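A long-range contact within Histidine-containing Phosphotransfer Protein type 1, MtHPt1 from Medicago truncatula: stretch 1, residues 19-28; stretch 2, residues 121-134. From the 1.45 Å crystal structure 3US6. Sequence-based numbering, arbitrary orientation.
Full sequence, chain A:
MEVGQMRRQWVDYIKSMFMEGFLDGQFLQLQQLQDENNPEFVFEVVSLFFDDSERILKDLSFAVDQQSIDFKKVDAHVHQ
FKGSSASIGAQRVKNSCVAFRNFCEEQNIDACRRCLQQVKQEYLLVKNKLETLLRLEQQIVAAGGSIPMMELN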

# COMPACT_ATOMS: atom_id res chain seq x y z
N MET A 19 -4.04 13.05 -3.46
CA MET A 19 -5.17 13.53 -4.23
C MET A 19 -5.79 12.40 -5.04
O MET A 19 -7.01 12.38 -5.21
CB MET A 19 -4.74 14.66 -5.16
CG MET A 19 -4.55 15.90 -4.39
SD MET A 19 -3.91 17.32 -5.33
CE MET A 19 -5.34 17.67 -6.35
N GLU A 20 -4.98 11.47 -5.49
CA GLU A 20 -5.41 10.35 -6.32
C GLU A 20 -5.89 9.17 -5.47
O GLU A 20 -6.36 8.21 -6.04
CB GLU A 20 -4.33 9.92 -7.28
CG GLU A 20 -4.04 11.06 -8.28
CD GLU A 20 -2.81 10.86 -9.13
OE1 GLU A 20 -2.09 9.85 -9.04
OE2 GLU A 20 -2.60 11.73 -10.01
N GLY A 21 -5.73 9.23 -4.15
CA GLY A 21 -6.23 8.21 -3.27
C GLY A 21 -5.28 7.10 -2.95
O GLY A 21 -5.71 6.18 -2.28
N PHE A 22 -4.02 7.18 -3.39
CA PHE A 22 -3.08 6.15 -3.10
C PHE A 22 -2.69 6.09 -1.63
O PHE A 22 -2.43 5.01 -1.10
CB PHE A 22 -1.84 6.26 -3.94
CG PHE A 22 -2.13 5.97 -5.40
CD1 PHE A 22 -2.33 4.67 -5.83
CD2 PHE A 22 -2.27 6.99 -6.31
CE1 PHE A 22 -2.69 4.41 -7.18
CE2 PHE A 22 -2.56 6.75 -7.66
CZ PHE A 22 -2.82 5.43 -8.07
N LEU A 23 -2.65 7.27 -0.96
CA LEU A 23 -2.36 7.39 0.46
C LEU A 23 -3.47 8.21 1.12
O LEU A 23 -4.07 9.09 0.48
CB LEU A 23 -1.03 8.05 0.71
CG LEU A 23 0.17 7.37 0.17
CD1 LEU A 23 1.37 8.29 0.37
CD2 LEU A 23 0.38 6.03 0.80
N ASP A 24 -3.73 7.89 2.37
CA ASP A 24 -4.67 8.63 3.20
C ASP A 24 -4.03 9.03 4.50
O ASP A 24 -2.81 8.92 4.70
CB ASP A 24 -5.99 7.86 3.42
CG ASP A 24 -5.85 6.67 4.33
OD1 ASP A 24 -4.82 6.55 5.04
OD2 ASP A 24 -6.79 5.85 4.40
N GLY A 25 -4.84 9.57 5.41
CA GLY A 25 -4.32 10.14 6.63
C GLY A 25 -3.61 9.15 7.51
O GLY A 25 -2.85 9.57 8.42
N GLN A 26 -3.77 7.85 7.29
CA GLN A 26 -3.05 6.93 8.14
C GLN A 26 -1.56 6.96 7.75
O GLN A 26 -0.68 6.68 8.63
CB GLN A 26 -3.63 5.56 8.08
CG GLN A 26 -2.79 4.56 8.72
CD GLN A 26 -2.57 4.86 10.20
OE1 GLN A 26 -1.53 4.47 10.81
NE2 GLN A 26 -3.56 5.59 10.80
N PHE A 27 -1.23 7.35 6.51
CA PHE A 27 0.19 7.47 6.18
C PHE A 27 0.78 8.65 6.94
O PHE A 27 1.91 8.58 7.42
CB PHE A 27 0.37 7.61 4.69
CG PHE A 27 1.83 7.61 4.29
CD1 PHE A 27 2.50 6.40 4.20
CD2 PHE A 27 2.49 8.77 3.99
CE1 PHE A 27 3.82 6.34 3.84
CE2 PHE A 27 3.81 8.75 3.65
CZ PHE A 27 4.49 7.51 3.59
N LEU A 28 0.01 9.72 7.12
CA LEU A 28 0.48 10.83 7.94
C LEU A 28 0.66 10.44 9.40
O LEU A 28 1.54 10.95 10.10
CB LEU A 28 -0.51 11.98 7.88
CG LEU A 28 -0.73 12.51 6.50
CD1 LEU A 28 -1.53 13.77 6.71
CD2 LEU A 28 0.58 12.81 5.79
N GLN A 121 -3.02 -5.06 -8.79
CA GLN A 121 -2.62 -3.87 -9.52
C GLN A 121 -2.47 -2.68 -8.61
O GLN A 121 -1.48 -1.94 -8.67
CB GLN A 121 -3.62 -3.62 -10.65
CG GLN A 121 -3.34 -2.40 -11.48
CD GLN A 121 -4.32 -2.37 -12.71
OE1 GLN A 121 -4.55 -3.40 -13.41
NE2 GLN A 121 -4.90 -1.21 -12.96
N GLU A 122 -3.43 -2.48 -7.71
CA GLU A 122 -3.39 -1.36 -6.75
C GLU A 122 -2.19 -1.50 -5.79
O GLU A 122 -1.49 -0.52 -5.51
CB GLU A 122 -4.68 -1.23 -5.97
CG GLU A 122 -5.82 -0.71 -6.84
CD GLU A 122 -5.66 0.72 -7.31
OE1 GLU A 122 -4.92 1.52 -6.67
OE2 GLU A 122 -6.30 1.07 -8.37
N TYR A 123 -1.90 -2.71 -5.37
CA TYR A 123 -0.74 -2.94 -4.54
C TYR A 123 0.55 -2.57 -5.26
O TYR A 123 1.34 -1.86 -4.71
CB TYR A 123 -0.68 -4.41 -4.06
CG TYR A 123 0.63 -4.71 -3.44
CD1 TYR A 123 0.94 -4.24 -2.21
CD2 TYR A 123 1.58 -5.43 -4.11
CE1 TYR A 123 2.16 -4.47 -1.66
CE2 TYR A 123 2.79 -5.66 -3.57
CZ TYR A 123 3.07 -5.17 -2.35
OH TYR A 123 4.28 -5.41 -1.79
N LEU A 124 0.71 -3.00 -6.51
CA LEU A 124 1.93 -2.70 -7.23
C LEU A 124 2.04 -1.20 -7.48
O LEU A 124 3.13 -0.63 -7.45
CB LEU A 124 2.00 -3.48 -8.52
CG LEU A 124 2.18 -4.97 -8.20
CD1 LEU A 124 2.18 -5.79 -9.49
CD2 LEU A 124 3.43 -5.28 -7.45
N LEU A 125 0.94 -0.51 -7.77
CA LEU A 125 0.98 0.93 -7.99
C LEU A 125 1.52 1.63 -6.77
O LEU A 125 2.41 2.49 -6.86
CB LEU A 125 -0.40 1.51 -8.35
CG LEU A 125 -0.91 1.19 -9.77
CD1 LEU A 125 -2.32 1.75 -9.92
CD2 LEU A 125 0.04 1.68 -10.86
N VAL A 126 0.96 1.38 -5.60
CA VAL A 126 1.39 2.10 -4.43
C VAL A 126 2.79 1.65 -4.00
O VAL A 126 3.52 2.48 -3.46
CB VAL A 126 0.35 2.04 -3.27
CG1 VAL A 126 0.31 0.70 -2.58
CG2 VAL A 126 0.56 3.17 -2.30
N LYS A 127 3.16 0.37 -4.20
CA LYS A 127 4.51 -0.04 -3.89
C LYS A 127 5.49 0.78 -4.71
O LYS A 127 6.46 1.30 -4.13
CB LYS A 127 4.70 -1.52 -4.16
CG LYS A 127 6.13 -2.01 -4.05
CD LYS A 127 6.26 -3.49 -4.35
CE LYS A 127 7.67 -3.96 -3.97
NZ LYS A 127 8.04 -5.15 -4.77
N ASN A 128 5.32 0.81 -6.01
CA ASN A 128 6.21 1.55 -6.86
C ASN A 128 6.26 3.03 -6.45
O ASN A 128 7.36 3.59 -6.38
CB ASN A 128 5.90 1.35 -8.32
CG ASN A 128 6.42 0.02 -8.80
OD1 ASN A 128 7.59 -0.12 -9.14
ND2 ASN A 128 5.53 -0.96 -8.85
N LYS A 129 5.12 3.65 -6.20
CA LYS A 129 5.10 5.08 -5.89
C LYS A 129 5.82 5.30 -4.54
O LYS A 129 6.55 6.31 -4.34
CB LYS A 129 3.67 5.61 -5.82
CG LYS A 129 3.01 5.66 -7.17
CD LYS A 129 1.54 5.97 -7.02
CE LYS A 129 0.78 6.17 -8.34
NZ LYS A 129 1.19 7.38 -9.02
N LEU A 130 5.59 4.43 -3.55
CA LEU A 130 6.27 4.53 -2.27
C LEU A 130 7.78 4.40 -2.40
O LEU A 130 8.54 5.12 -1.73
CB LEU A 130 5.74 3.53 -1.25
CG LEU A 130 4.38 3.88 -0.64
CD1 LEU A 130 3.83 2.77 0.16
CD2 LEU A 130 4.51 5.11 0.25
N GLU A 131 8.23 3.50 -3.26
CA GLU A 131 9.68 3.34 -3.48
C GLU A 131 10.25 4.65 -4.01
O GLU A 131 11.34 5.07 -3.62
CB GLU A 131 9.98 2.16 -4.36
CG GLU A 131 9.61 0.88 -3.67
CD GLU A 131 9.87 -0.33 -4.56
OE1 GLU A 131 9.83 -0.25 -5.81
OE2 GLU A 131 10.00 -1.45 -4.04
N THR A 132 9.59 5.23 -4.98
CA THR A 132 9.98 6.52 -5.55
C THR A 132 10.01 7.63 -4.45
O THR A 132 10.96 8.41 -4.34
CB THR A 132 9.11 6.92 -6.73
OG1 THR A 132 9.37 5.99 -7.78
CG2 THR A 132 9.37 8.37 -7.22
N LEU A 133 8.95 7.74 -3.68
CA LEU A 133 8.88 8.71 -2.60
C LEU A 133 10.02 8.52 -1.60
O LEU A 133 10.69 9.49 -1.23
CB LEU A 133 7.51 8.55 -1.92
CG LEU A 133 7.25 9.61 -0.85
CD1 LEU A 133 6.92 10.93 -1.46
CD2 LEU A 133 6.13 9.12 0.09
N LEU A 134 10.23 7.27 -1.17
CA LEU A 134 11.28 6.94 -0.18
C LEU A 134 12.70 7.19 -0.74
O LEU A 134 13.58 7.66 0.00
CB LEU A 134 11.10 5.54 0.35
CG LEU A 134 9.87 5.48 1.25
CD1 LEU A 134 9.57 4.04 1.57
CD2 LEU A 134 10.07 6.30 2.57
O HOH W 1 0.16 9.52 -7.38
O HOH W 2 -1.00 8.24 -10.82

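A continuous helix, 121-134, supplies a ridged surface, and the segment 19-28 lays its bumps along it. No direct hydrogen bond joins the two; shape does most of the work. The backbones come nearest at Phe22 and Val126, their CA atoms 6.2 Å apart, and there Val126 CG2 packs 3.7 Å from Phe22 O and 4.2 Å from Leu23 CD2.

Phe22 is the main bump. Its ring enters a pocket built by successive turns of the helix: Lys129 CE lies over one face, 3.6 Å from the ring centroid, in a CH-pi contact, while Leu125 CD1 meets the edge, 3.8 Å from Phe22 CE1. Glu122 OE1, hydrogen-bonded elsewhere in the structure, lies 3.7 Å from Phe22 CE1. The lysine lays the end of its aliphatic chain, CE with CD behind it, over the ring and carries its charge onward. Glu20 OE1 stands 4.1 Å from Lys129 NZ, too far for a salt bridge, but two waters span the gap, each donating to the carboxylate and accepting from the ammonium group.

Farther along, Leu130 leaves CA sideways yet brings CD2 to 4.3 Å from Leu23 CD2 and 3.9 Å from Phe27 CE1. Phe27 CZ then reaches Leu133 CD2 at 4.2 Å. Asp24 is the N-cap of the helix that carries Phe27, its OD1 accepting from Gln26 N at 2.8 Å. The rule: apolar side chains interlock, and the Glu20-Lys129 charges meet through water.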